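Local coordinates for protein Exo beta-1,2-glucooligosaccharide sophorohydrolase (non-reducing end) (Parabacteroides distasonis ATCC 8503, PDB 5Z06) that hydrolyses linear beta-1,2-glucan and beta-1,2-glucooligosaccharides as an exo-acting glycosidase, releasing sophorose from the non-reducing end, at residues L392-T395 with S396-F399; E465-I468 with T469-A473; Y479-S482 with P483-Y487; Y539-G543 with L544-K548; K552-Y556 with F557-Q561. All coordinates share one frame; numbering follows the deposited sequence.

Contact 1: L392-T395 with S396-F399; sequences LVET and SFLF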
# COMPACT_ATOMS: atom_id res chain seq x y z
N LEU A 392 20.07 7.98 -0.42
CA LEU A 392 20.72 7.73 -1.68
C LEU A 392 20.04 6.60 -2.43
O LEU A 392 20.10 6.56 -3.66
CB LEU A 392 22.21 7.41 -1.45
CG LEU A 392 23.07 7.47 -2.72
CD1 LEU A 392 23.23 8.91 -3.15
CD2 LEU A 392 24.42 6.82 -2.51
N VAL A 393 19.42 5.67 -1.71
CA VAL A 393 18.83 4.52 -2.36
C VAL A 393 17.56 5.00 -3.07
O VAL A 393 17.32 4.64 -4.21
CB VAL A 393 18.52 3.39 -1.38
CG1 VAL A 393 17.76 2.28 -2.08
CG2 VAL A 393 19.81 2.86 -0.76
N GLU A 394 16.79 5.82 -2.36
CA GLU A 394 15.55 6.40 -2.88
C GLU A 394 15.89 7.31 -4.05
O GLU A 394 15.22 7.27 -5.09
CB GLU A 394 14.81 7.17 -1.77
CG GLU A 394 14.37 6.30 -0.59
CD GLU A 394 13.32 5.27 -0.96
OE1 GLU A 394 12.61 5.49 -1.95
OE2 GLU A 394 13.23 4.24 -0.26
N THR A 395 16.95 8.09 -3.88
CA THR A 395 17.50 8.91 -4.95
C THR A 395 17.83 8.07 -6.15
O THR A 395 17.44 8.41 -7.26
CB THR A 395 18.76 9.69 -4.50
OG1 THR A 395 18.37 10.62 -3.50
CG2 THR A 395 19.39 10.48 -5.64
N SER A 396 18.51 6.95 -5.95
CA SER A 396 18.80 6.05 -7.07
C SER A 396 17.55 5.51 -7.75
O SER A 396 17.52 5.40 -8.98
CB SER A 396 19.69 4.90 -6.66
OG SER A 396 19.01 3.94 -5.89
N PHE A 397 16.52 5.16 -6.96
CA PHE A 397 15.28 4.67 -7.53
C PHE A 397 14.60 5.78 -8.33
O PHE A 397 14.06 5.54 -9.39
CB PHE A 397 14.34 4.13 -6.44
CG PHE A 397 14.86 2.89 -5.73
CD1 PHE A 397 15.72 1.98 -6.34
CD2 PHE A 397 14.45 2.63 -4.43
CE1 PHE A 397 16.17 0.85 -5.65
CE2 PHE A 397 14.89 1.51 -3.73
CZ PHE A 397 15.75 0.61 -4.34
N LEU A 398 14.67 7.00 -7.80
CA LEU A 398 14.10 8.13 -8.46
C LEU A 398 14.76 8.35 -9.79
O LEU A 398 14.08 8.52 -10.80
CB LEU A 398 14.20 9.39 -7.61
CG LEU A 398 13.71 10.64 -8.36
CD1 LEU A 398 12.26 10.47 -8.81
CD2 LEU A 398 13.87 11.88 -7.50
N PHE A 399 16.09 8.35 -9.76
CA PHE A 399 16.89 8.59 -10.96
C PHE A 399 16.94 7.45 -11.96
O PHE A 399 17.06 7.69 -13.16
CB PHE A 399 18.28 9.15 -10.59
CG PHE A 399 18.22 10.61 -10.27
CD1 PHE A 399 18.29 11.55 -11.29
CD2 PHE A 399 17.97 11.04 -9.01
CE1 PHE A 399 18.22 12.89 -11.01
CE2 PHE A 399 17.88 12.39 -8.72
CZ PHE A 399 18.00 13.31 -9.73
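V393 and F397 run alongside each other, their ends turned in one direction, an i, i+4 pair in the first turns of helix 392-408 in the helical (alpha/alpha)6 domain of this GH144 enzyme. V393 CG1 meets the far rim of the ring, 3.4 Å from F397 CE2. That branch is anti to the backbone N (chi1 174°), which turns it toward the phenyl group. The ring also lies under the carbonyl of its partner: V393 O stands over one face, nearer its edge than its centre, and takes the helical bond from F397 N at 2.9 Å. S396 OG also donates to V393 O, at 2.5 Å, so short that the exact distance is doubtful, and bonds T469 OG1 of helix 467-475. Replacing F397 by an alanine would probably leave V393 CG1 without its neighbour and open a gap toward F328 and Y539, whose rings meet the phenyl group. E394 OE1 approaches the edge of the same ring, while E394 OE2 bonds a glycerol, probably from the crystallisation liquor. D391 OD1 holds E394 N, and T395 OG1 is fixed by V368 N and D391 O. Two residues on, T395 O lies in the plane of the F399 ring at its edge, 3.2 Å from F399 CD2, with T395 CG2 3.7 Å from that CD2.

Contact 2: E465-I468 with T469-A473; sequences ETMI and TYMLA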
# COMPACT_ATOMS: atom_id res chain seq x y z
N GLU A 465 18.39 -4.57 -2.14
CA GLU A 465 17.69 -3.84 -3.21
C GLU A 465 18.49 -2.74 -3.86
O GLU A 465 17.99 -2.10 -4.80
CB GLU A 465 16.41 -3.19 -2.65
CG GLU A 465 16.60 -2.04 -1.66
CD GLU A 465 16.47 -2.48 -0.21
OE1 GLU A 465 17.08 -3.48 0.10
OE2 GLU A 465 15.82 -1.84 0.61
N THR A 466 19.71 -2.50 -3.36
CA THR A 466 20.43 -1.28 -3.63
C THR A 466 21.45 -1.39 -4.75
O THR A 466 22.30 -0.51 -4.86
CB THR A 466 21.14 -0.76 -2.36
OG1 THR A 466 22.32 -1.52 -2.10
CG2 THR A 466 20.20 -0.82 -1.15
N MET A 467 21.38 -2.41 -5.61
CA MET A 467 22.37 -2.50 -6.71
C MET A 467 22.38 -1.24 -7.59
O MET A 467 23.45 -0.79 -8.01
CB MET A 467 22.13 -3.71 -7.60
CG MET A 467 23.08 -3.75 -8.81
SD MET A 467 22.93 -5.21 -9.84
CE MET A 467 23.52 -6.50 -8.76
N ILE A 468 21.19 -0.71 -7.87
CA ILE A 468 21.05 0.42 -8.78
C ILE A 468 21.63 1.69 -8.18
O ILE A 468 22.00 2.59 -8.91
CB ILE A 468 19.56 0.66 -9.18
CG1 ILE A 468 19.45 1.55 -10.41
CG2 ILE A 468 18.75 1.27 -8.03
CD1 ILE A 468 19.76 0.85 -11.69
N THR A 469 21.68 1.74 -6.85
CA THR A 469 22.35 2.83 -6.13
C THR A 469 23.84 2.86 -6.48
O THR A 469 24.42 3.93 -6.76
CB THR A 469 22.16 2.69 -4.61
OG1 THR A 469 20.79 2.31 -4.33
CG2 THR A 469 22.49 3.99 -3.93
N TYR A 470 24.46 1.70 -6.49
CA TYR A 470 25.85 1.60 -6.94
C TYR A 470 25.97 1.81 -8.43
O TYR A 470 26.86 2.49 -8.88
CB TYR A 470 26.49 0.28 -6.54
CG TYR A 470 26.93 0.28 -5.11
CD1 TYR A 470 26.06 -0.11 -4.10
CD2 TYR A 470 28.21 0.70 -4.77
CE1 TYR A 470 26.48 -0.12 -2.79
CE2 TYR A 470 28.63 0.70 -3.46
CZ TYR A 470 27.76 0.30 -2.48
OH TYR A 470 28.18 0.32 -1.18
N MET A 471 25.04 1.24 -9.17
CA MET A 471 25.07 1.39 -10.61
C MET A 471 25.05 2.87 -10.95
O MET A 471 25.93 3.34 -11.65
CB MET A 471 23.89 0.71 -11.26
CG MET A 471 23.95 -0.79 -11.18
SD MET A 471 25.10 -1.47 -12.38
CE MET A 471 25.69 -2.80 -11.36
N LEU A 472 24.06 3.58 -10.41
CA LEU A 472 23.89 4.97 -10.78
C LEU A 472 25.01 5.83 -10.26
O LEU A 472 25.45 6.73 -10.96
CB LEU A 472 22.53 5.51 -10.37
CG LEU A 472 21.40 4.93 -11.23
CD1 LEU A 472 20.04 5.24 -10.62
CD2 LEU A 472 21.43 5.50 -12.64
N ALA A 473 25.48 5.52 -9.06
CA ALA A 473 26.64 6.19 -8.50
C ALA A 473 27.83 6.12 -9.43
O ALA A 473 28.51 7.10 -9.60
CB ALA A 473 26.99 5.63 -7.13
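M467 and M471 run abreast along one flank of helix 467-475, an i, i+4 pairing at the helix start within the GH144 catalytic domain. M467 stands out from the backbone with CG anti to N (chi1 175°) and bends only at its last torsion. M471 bends at both chi2 and chi3, and this curls its methyl group back over its partner, M471 CE lying 3.8 Å from M467 CG. A second parallel pair occupies another flank: I468 sends CG1 alongside L472, with I468 CG1 3.7 Å from L472 CD1. Between the two pairs the orientation changes, because I468 lies nearly perpendicular to M471 and I468 CD1 only grazes M471 CB, 4.2 Å away. The backbone supports both pairs, through M471 N to M467 O at 2.8 Å and L472 N to I468 O at 2.7 Å; the first lies in the carbonyl plane, the second is tilted 34° from it. Outside the helix, Y486 covers both methionines, I697 and I700 of helix 691-702 meet M471, and F397 and Q400 of helix 392-408 meet I468. T466 occupies the N-cap position but makes no capping bond; its OG1 bonds N464 OD1 instead. The turn is looser there: T466 O receives weak bonds from Y470 N, at 3.5 Å, and from T469 N, at 3.1 Å.

Contact 3: Y479-S482 with P483-Y487; sequences YGIS and PEMYY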
# COMPACT_ATOMS: atom_id res chain seq x y z
N TYR A 479 29.88 13.28 -10.67
CA TYR A 479 30.21 12.93 -9.29
C TYR A 479 30.18 11.44 -9.11
O TYR A 479 29.79 10.95 -8.06
CB TYR A 479 29.22 13.58 -8.35
CG TYR A 479 29.25 15.09 -8.38
CD1 TYR A 479 30.31 15.79 -7.82
CD2 TYR A 479 28.20 15.81 -8.95
CE1 TYR A 479 30.33 17.17 -7.83
CE2 TYR A 479 28.20 17.19 -8.97
CZ TYR A 479 29.27 17.87 -8.41
OH TYR A 479 29.30 19.23 -8.42
N GLY A 480 30.62 10.72 -10.15
CA GLY A 480 30.63 9.30 -10.15
C GLY A 480 31.61 8.79 -9.13
O GLY A 480 32.51 9.50 -8.68
N ILE A 481 31.39 7.54 -8.76
CA ILE A 481 32.31 6.82 -7.93
C ILE A 481 32.96 5.78 -8.83
O ILE A 481 32.48 5.48 -9.94
CB ILE A 481 31.62 6.16 -6.71
CG1 ILE A 481 30.66 5.04 -7.14
CG2 ILE A 481 30.90 7.22 -5.89
CD1 ILE A 481 29.98 4.38 -5.95
N SER A 482 34.07 5.26 -8.35
CA SER A 482 34.85 4.29 -9.09
C SER A 482 34.02 3.02 -9.30
O SER A 482 33.33 2.58 -8.38
CB SER A 482 36.12 3.97 -8.30
OG SER A 482 36.68 2.74 -8.72
N PRO A 483 34.12 2.39 -10.49
CA PRO A 483 33.41 1.12 -10.66
C PRO A 483 33.83 0.03 -9.67
O PRO A 483 33.06 -0.90 -9.41
CB PRO A 483 33.73 0.74 -12.12
CG PRO A 483 34.95 1.50 -12.47
CD PRO A 483 34.83 2.80 -11.72
N GLU A 484 35.03 0.15 -9.09
CA GLU A 484 35.50 -0.78 -8.04
C GLU A 484 34.59 -0.81 -6.83
O GLU A 484 34.54 -1.82 -6.13
CB GLU A 484 36.95 -0.49 -7.60
CG GLU A 484 38.05 -1.10 -8.48
CD GLU A 484 38.24 -0.40 -9.82
OE1 GLU A 484 37.70 0.71 -10.03
OE2 GLU A 484 38.95 -0.97 -10.69
N MET A 485 33.90 0.30 -6.57
CA MET A 485 32.94 0.40 -5.48
C MET A 485 31.83 -0.63 -5.55
O MET A 485 31.26 -0.99 -4.52
CB MET A 485 32.35 1.80 -5.46
CG MET A 485 33.39 2.88 -5.24
SD MET A 485 33.99 2.86 -3.56
CE MET A 485 35.70 3.35 -3.81
N TYR A 486 31.51 -1.09 -6.76
CA TYR A 486 30.64 -2.23 -6.95
C TYR A 486 31.13 -3.48 -6.21
O TYR A 486 30.32 -4.20 -5.64
CB TYR A 486 30.48 -2.56 -8.42
CG TYR A 486 29.53 -3.70 -8.64
CD1 TYR A 486 28.16 -3.48 -8.78
CD2 TYR A 486 29.99 -5.02 -8.69
CE1 TYR A 486 27.28 -4.54 -8.99
CE2 TYR A 486 29.12 -6.08 -8.88
CZ TYR A 486 27.77 -5.83 -9.03
OH TYR A 486 26.93 -6.88 -9.19
N TYR A 487 32.43 -3.74 -6.22
CA TYR A 487 32.98 -4.93 -5.51
C TYR A 487 33.36 -4.66 -4.08
O TYR A 487 33.21 -5.52 -3.22
CB TYR A 487 34.16 -5.55 -6.27
CG TYR A 487 33.68 -6.16 -7.56
CD1 TYR A 487 32.94 -7.34 -7.55
CD2 TYR A 487 33.88 -5.52 -8.77
CE1 TYR A 487 32.47 -7.90 -8.72
CE2 TYR A 487 33.42 -6.07 -9.94
CZ TYR A 487 32.72 -7.26 -9.91
OH TYR A 487 32.25 -7.81 -11.05
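I481 and M485 form the close-packed side of this turn, with I481 CD1 3.5 Å from M485 CB where the two side chains meet at a slant. I481 is buried, and its side chain also reaches A473 and I474 of helix 467-475 and L444 of a loop; the contact rests on M485 CB, since M485 is modelled in two conformations. Beneath the pair, S482 O accepts from M485 N at 3.0 Å, with the donor well above the carbonyl plane, 50° out of it. P483 fills the corner and rests on K699 and I700 of helix 691-702. Next along, the buried Y486 meets M467 and M471 and bonds D551 OD2 through its hydroxyl.

The other side is looser and faces solvent. S482 OG is anti to its own nitrogen (chi1 160°), which swings it forward along the chain to accept from E484 N at 3.1 Å. The exposed E484 bends at chi2 and brings its OE1 within 2.6 Å of S482 OG, although the angle is too poor for a hydrogen bond. Putting an alanine at S482 would remove the hydroxyl and is likely to leave E484 N without its acceptor and the turn freer to unwind. The bond from E484 N to S482 OG closes an ST turn, which lies on a type I beta turn from S482 to M485 and caps the entry to helix 485-490.

Contact 4: Y539-G543 with L544-K548; sequences YSYLG and LDPHK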
# COMPACT_ATOMS: atom_id res chain seq x y z
N TYR A 539 13.23 -3.68 -7.75
CA TYR A 539 13.47 -2.24 -7.71
C TYR A 539 14.68 -1.80 -8.51
O TYR A 539 14.59 -0.86 -9.28
CB TYR A 539 13.62 -1.74 -6.29
CG TYR A 539 12.41 -1.86 -5.40
CD1 TYR A 539 11.18 -2.29 -5.87
CD2 TYR A 539 12.51 -1.47 -4.08
CE1 TYR A 539 10.09 -2.36 -5.02
CE2 TYR A 539 11.42 -1.52 -3.23
CZ TYR A 539 10.22 -1.98 -3.69
OH TYR A 539 9.16 -2.03 -2.83
N SER A 540 15.80 -2.50 -8.34
CA SER A 540 17.02 -2.18 -9.09
C SER A 540 16.99 -2.67 -10.53
O SER A 540 17.98 -2.48 -11.26
CB SER A 540 18.27 -2.75 -8.39
OG SER A 540 18.64 -1.95 -7.30
N TYR A 541 15.90 -3.32 -10.92
CA TYR A 541 15.80 -3.99 -12.20
C TYR A 541 14.57 -3.55 -12.98
O TYR A 541 14.11 -4.26 -13.89
CB TYR A 541 15.84 -5.52 -11.99
CG TYR A 541 17.03 -5.84 -11.12
CD1 TYR A 541 18.33 -5.77 -11.64
CD2 TYR A 541 16.88 -6.10 -9.77
CE1 TYR A 541 19.42 -5.98 -10.84
CE2 TYR A 541 17.98 -6.32 -8.97
CZ TYR A 541 19.25 -6.26 -9.52
OH TYR A 541 20.33 -6.47 -8.70
N LEU A 542 14.06 -2.38 -12.65
CA LEU A 542 12.98 -1.78 -13.42
C LEU A 542 13.53 -1.20 -14.69
O LEU A 542 12.90 -1.28 -15.75
CB LEU A 542 12.28 -0.68 -12.62
CG LEU A 542 11.67 -1.21 -11.33
CD1 LEU A 542 10.96 -0.09 -10.62
CD2 LEU A 542 10.69 -2.34 -11.57
N GLY A 543 14.71 -0.60 -14.56
CA GLY A 543 15.40 0.11 -15.64
C GLY A 543 16.64 -0.66 -16.02
O GLY A 543 16.80 -1.04 -17.16
N LEU A 544 17.50 -0.91 -15.05
CA LEU A 544 18.60 -1.80 -15.25
C LEU A 544 18.08 -3.15 -15.70
O LEU A 544 17.34 -3.82 -14.97
CB LEU A 544 19.44 -1.96 -13.99
CG LEU A 544 20.64 -2.89 -14.14
CD1 LEU A 544 21.60 -2.45 -15.25
CD2 LEU A 544 21.36 -3.01 -12.81
N ASP A 545 18.47 -3.53 -16.90
CA ASP A 545 18.03 -4.77 -17.49
C ASP A 545 18.95 -5.85 -16.96
O ASP A 545 20.11 -5.87 -17.33
CB ASP A 545 18.12 -4.68 -19.02
CG ASP A 545 17.57 -5.91 -19.71
OD1 ASP A 545 17.43 -6.94 -19.05
OD2 ASP A 545 17.26 -5.84 -20.91
N PRO A 546 18.44 -6.74 -16.10
CA PRO A 546 19.31 -7.72 -15.47
C PRO A 546 19.88 -8.78 -16.44
O PRO A 546 20.89 -9.42 -16.12
CB PRO A 546 18.40 -8.37 -14.41
CG PRO A 546 17.04 -8.25 -14.96
CD PRO A 546 17.03 -6.95 -15.72
N HIS A 547 19.22 -8.96 -17.59
CA HIS A 547 19.77 -9.72 -18.72
C HIS A 547 21.11 -9.13 -19.17
O HIS A 547 21.92 -9.84 -19.72
CB HIS A 547 18.87 -9.66 -19.97
CG HIS A 547 17.51 -10.28 -19.82
ND1 HIS A 547 17.29 -11.63 -19.95
CD2 HIS A 547 16.28 -9.72 -19.64
CE1 HIS A 547 15.99 -11.89 -19.83
NE2 HIS A 547 15.37 -10.75 -19.62
N LYS A 548 21.31 -7.83 -19.00
CA LYS A 548 22.44 -7.14 -19.61
C LYS A 548 23.39 -6.63 -18.58
O LYS A 548 24.15 -5.70 -18.83
CB LYS A 548 21.94 -5.98 -20.47
CG LYS A 548 21.06 -6.44 -21.63
CD LYS A 548 20.50 -5.22 -22.31
CE LYS A 548 19.74 -5.55 -23.59
NZ LYS A 548 19.32 -4.24 -24.18
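Two torsions set Y541 and L544 alongside each other: the tyrosine carries CG beside its own backbone N (chi1 -50°), whereas the leucine places CG anti to N (chi1 180°). Their side chains consequently extend in a common direction, and Y541 CE1 comes to 4.1 Å from L544 CD2. The backbone draws the two still closer, since L544 O approaches Y541 CA at 3.2 Å in a CA-H...O contact with 138° at the hydrogen, and that same oxygen lies near the plane of the tyrosine ring at its edge. P546 comes to the ring at an oblique angle, its CB 3.8 Å from Y541 CD1, and the methylene of S540 covers part of one face. On the leucine side, S540 O is 3.1 Å from L544 CB, a tight approach of a carbonyl to a buried methylene.

All of this belongs to the irregular connection before helix 556-573, one of the segments threading between the helices of the (alpha/alpha)6 domain. The buried polar atoms find partners around them: L544 N bonds Q400 OE1, Y541 O accepts from W684 NE1, and S540 OG bonds E465 O, just before helix 467-475, and I468 N within it. L544 itself packs on I468 and M471 of that helix and on M688 of helix 682-688. The chain turns tightly from D545 through P546 to K548, with K548 N bonded to D545 O at 2.8 Å. An Asx turn is superimposed on it, formed by a weak bond of 3.1 Å from H547 N to D545 OD1.

Contact 5: K552-Y556 with F557-Q561; sequences KYTNY and FENNQ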
# COMPACT_ATOMS: atom_id res chain seq x y z
N LYS A 552 31.33 -10.48 -11.95
CA LYS A 552 32.22 -11.64 -11.96
C LYS A 552 31.57 -12.93 -11.42
O LYS A 552 32.02 -14.02 -11.72
CB LYS A 552 33.54 -11.31 -11.26
CG LYS A 552 33.54 -11.26 -9.74
CD LYS A 552 34.74 -10.46 -9.20
CE LYS A 552 35.42 -11.06 -7.97
NZ LYS A 552 36.48 -12.04 -8.34
N TYR A 553 30.48 -12.78 -10.67
CA TYR A 553 29.77 -13.90 -10.04
C TYR A 553 28.61 -14.50 -10.81
O TYR A 553 28.45 -15.70 -10.82
CB TYR A 553 29.21 -13.41 -8.73
CG TYR A 553 30.25 -12.80 -7.87
CD1 TYR A 553 31.34 -13.55 -7.44
CD2 TYR A 553 30.17 -11.49 -7.48
CE1 TYR A 553 32.31 -13.00 -6.62
CE2 TYR A 553 31.13 -10.93 -6.67
CZ TYR A 553 32.20 -11.69 -6.23
OH TYR A 553 33.15 -11.11 -5.41
N THR A 554 27.78 -13.67 -11.42
CA THR A 554 26.59 -14.15 -12.09
C THR A 554 26.07 -13.11 -13.05
O THR A 554 26.32 -11.90 -12.88
CB THR A 554 25.46 -14.49 -11.06
OG1 THR A 554 24.31 -15.04 -11.73
CG2 THR A 554 25.03 -13.26 -10.23
N ASN A 555 25.32 -13.58 -14.03
CA ASN A 555 24.38 -12.74 -14.75
C ASN A 555 23.15 -12.52 -13.84
O ASN A 555 22.68 -13.47 -13.20
CB ASN A 555 23.95 -13.44 -16.00
CG ASN A 555 22.88 -12.68 -16.71
OD1 ASN A 555 21.69 -13.01 -16.61
ND2 ASN A 555 23.27 -11.62 -17.40
N TYR A 556 22.62 -11.30 -13.79
CA TYR A 556 21.53 -10.99 -12.84
C TYR A 556 20.13 -11.44 -13.25
O TYR A 556 19.36 -11.81 -12.38
CB TYR A 556 21.60 -9.54 -12.30
CG TYR A 556 22.65 -9.55 -11.26
CD1 TYR A 556 22.37 -9.98 -9.98
CD2 TYR A 556 23.97 -9.34 -11.60
CE1 TYR A 556 23.35 -10.11 -9.03
CE2 TYR A 556 24.97 -9.45 -10.65
CZ TYR A 556 24.66 -9.85 -9.37
OH TYR A 556 25.65 -9.96 -8.44
N PHE A 557 19.81 -11.49 -14.53
CA PHE A 557 18.54 -12.06 -14.90
C PHE A 557 18.51 -13.51 -14.41
O PHE A 557 17.51 -13.95 -13.86
CB PHE A 557 18.28 -12.07 -16.39
CG PHE A 557 16.99 -12.72 -16.75
CD1 PHE A 557 15.79 -12.02 -16.59
CD2 PHE A 557 16.94 -14.05 -17.14
CE1 PHE A 557 14.58 -12.63 -16.87
CE2 PHE A 557 15.72 -14.66 -17.43
CZ PHE A 557 14.55 -13.95 -17.29
N GLU A 558 19.57 -14.26 -14.70
CA GLU A 558 19.68 -15.66 -14.32
C GLU A 558 19.51 -15.83 -12.82
O GLU A 558 18.75 -16.68 -12.36
CB GLU A 558 21.04 -16.22 -14.73
CG GLU A 558 21.31 -17.67 -14.32
CD GLU A 558 22.79 -17.97 -14.28
OE1 GLU A 558 23.34 -18.35 -15.33
OE2 GLU A 558 23.41 -17.80 -13.19
N ASN A 559 20.23 -15.02 -12.06
CA ASN A 559 20.25 -15.14 -10.62
C ASN A 559 18.94 -14.64 -9.97
O ASN A 559 18.40 -15.28 -9.07
CB ASN A 559 21.43 -14.38 -10.03
CG ASN A 559 21.81 -14.91 -8.66
OD1 ASN A 559 22.26 -16.05 -8.53
ND2 ASN A 559 21.60 -14.10 -7.63
N ASN A 560 18.46 -13.48 -10.43
CA ASN A 560 17.19 -12.92 -9.98
C ASN A 560 16.06 -13.91 -10.26
O ASN A 560 15.23 -14.17 -9.40
CB ASN A 560 16.87 -11.59 -10.69
CG ASN A 560 17.76 -10.46 -10.23
OD1 ASN A 560 18.64 -10.64 -9.38
ND2 ASN A 560 17.56 -9.29 -10.82
N GLN A 561 16.06 -14.47 -11.46
CA GLN A 561 15.02 -15.42 -11.85
C GLN A 561 15.00 -16.61 -10.90
O GLN A 561 13.93 -17.09 -10.54
CB GLN A 561 15.21 -15.87 -13.28
CG GLN A 561 14.19 -16.88 -13.79
CD GLN A 561 14.53 -17.35 -15.17
OE1 GLN A 561 15.63 -17.85 -15.40
NE2 GLN A 561 13.60 -17.20 -16.10
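N560 and Y556 meet one helical turn apart, and the asparagine can be followed atom by atom. Its CB sits 3.0 Å from Y556 O, a close approach to the carbonyl of the preceding turn. With CG beside the backbone N (chi1 -71°), the amide folds back over the same oxygen, N560 CG also lying 3.0 Å from Y556 O. Beyond CG the two branches part. OD1 turns to the tyrosine, lying in the ring plane at its edge, 3.8 Å from Y556 CD1, with ring and amide planes 60° apart; ND2 bonds the hydroxyl of Y622. Beneath the side chain, N560 N gives Y556 O its helical bond at 2.7 Å.

T554 covers the tyrosine ring from above, its CG2 standing over one face, away from the ring centre, while the Y556 hydroxyl bonds Y513 and D551. The hydroxyl of T554 reaches the other way, and T554 OG1 donates to N555 O at 2.7 Å. That carbonyl is gripped twice, because N559 N also bonds N555 O, at 3.1 Å. E558 is pinned further out through a salt bridge from OE2 to K525.

N555 turns its amide oxygen over the helix start: N555 OD1 accepts from E558 N at 3.1 Å along a nearly straight N-H (168°), while its ND2 is held by T550 OG1 and H547 O. The whole is an asparagine N-cap, with the side chain satisfying an NH of the first turn of helix 556-573.

Overall arrangement
In chain order the five contacts run from 392-399 to 552-561, all on the same side of the chain's centre and within the helical catalytic domain. Contact 2 sits in the middle: its centre is about 8 Å from that of contact 1 and about 10 Å from those of contacts 3 and 4, and it touches each of the other four. Helices 467-475 and 485-490, successive in the chain, carry contacts 2 and 3. The centres of contacts 4 and 5 are about 11 Å apart, and P546 O joins them to F557 N at 2.8 Å, whereas contacts 1 and 5, with centres about 22 Å apart, do not touch. Helix starts and connecting loops are thus gathered round helix 467-475.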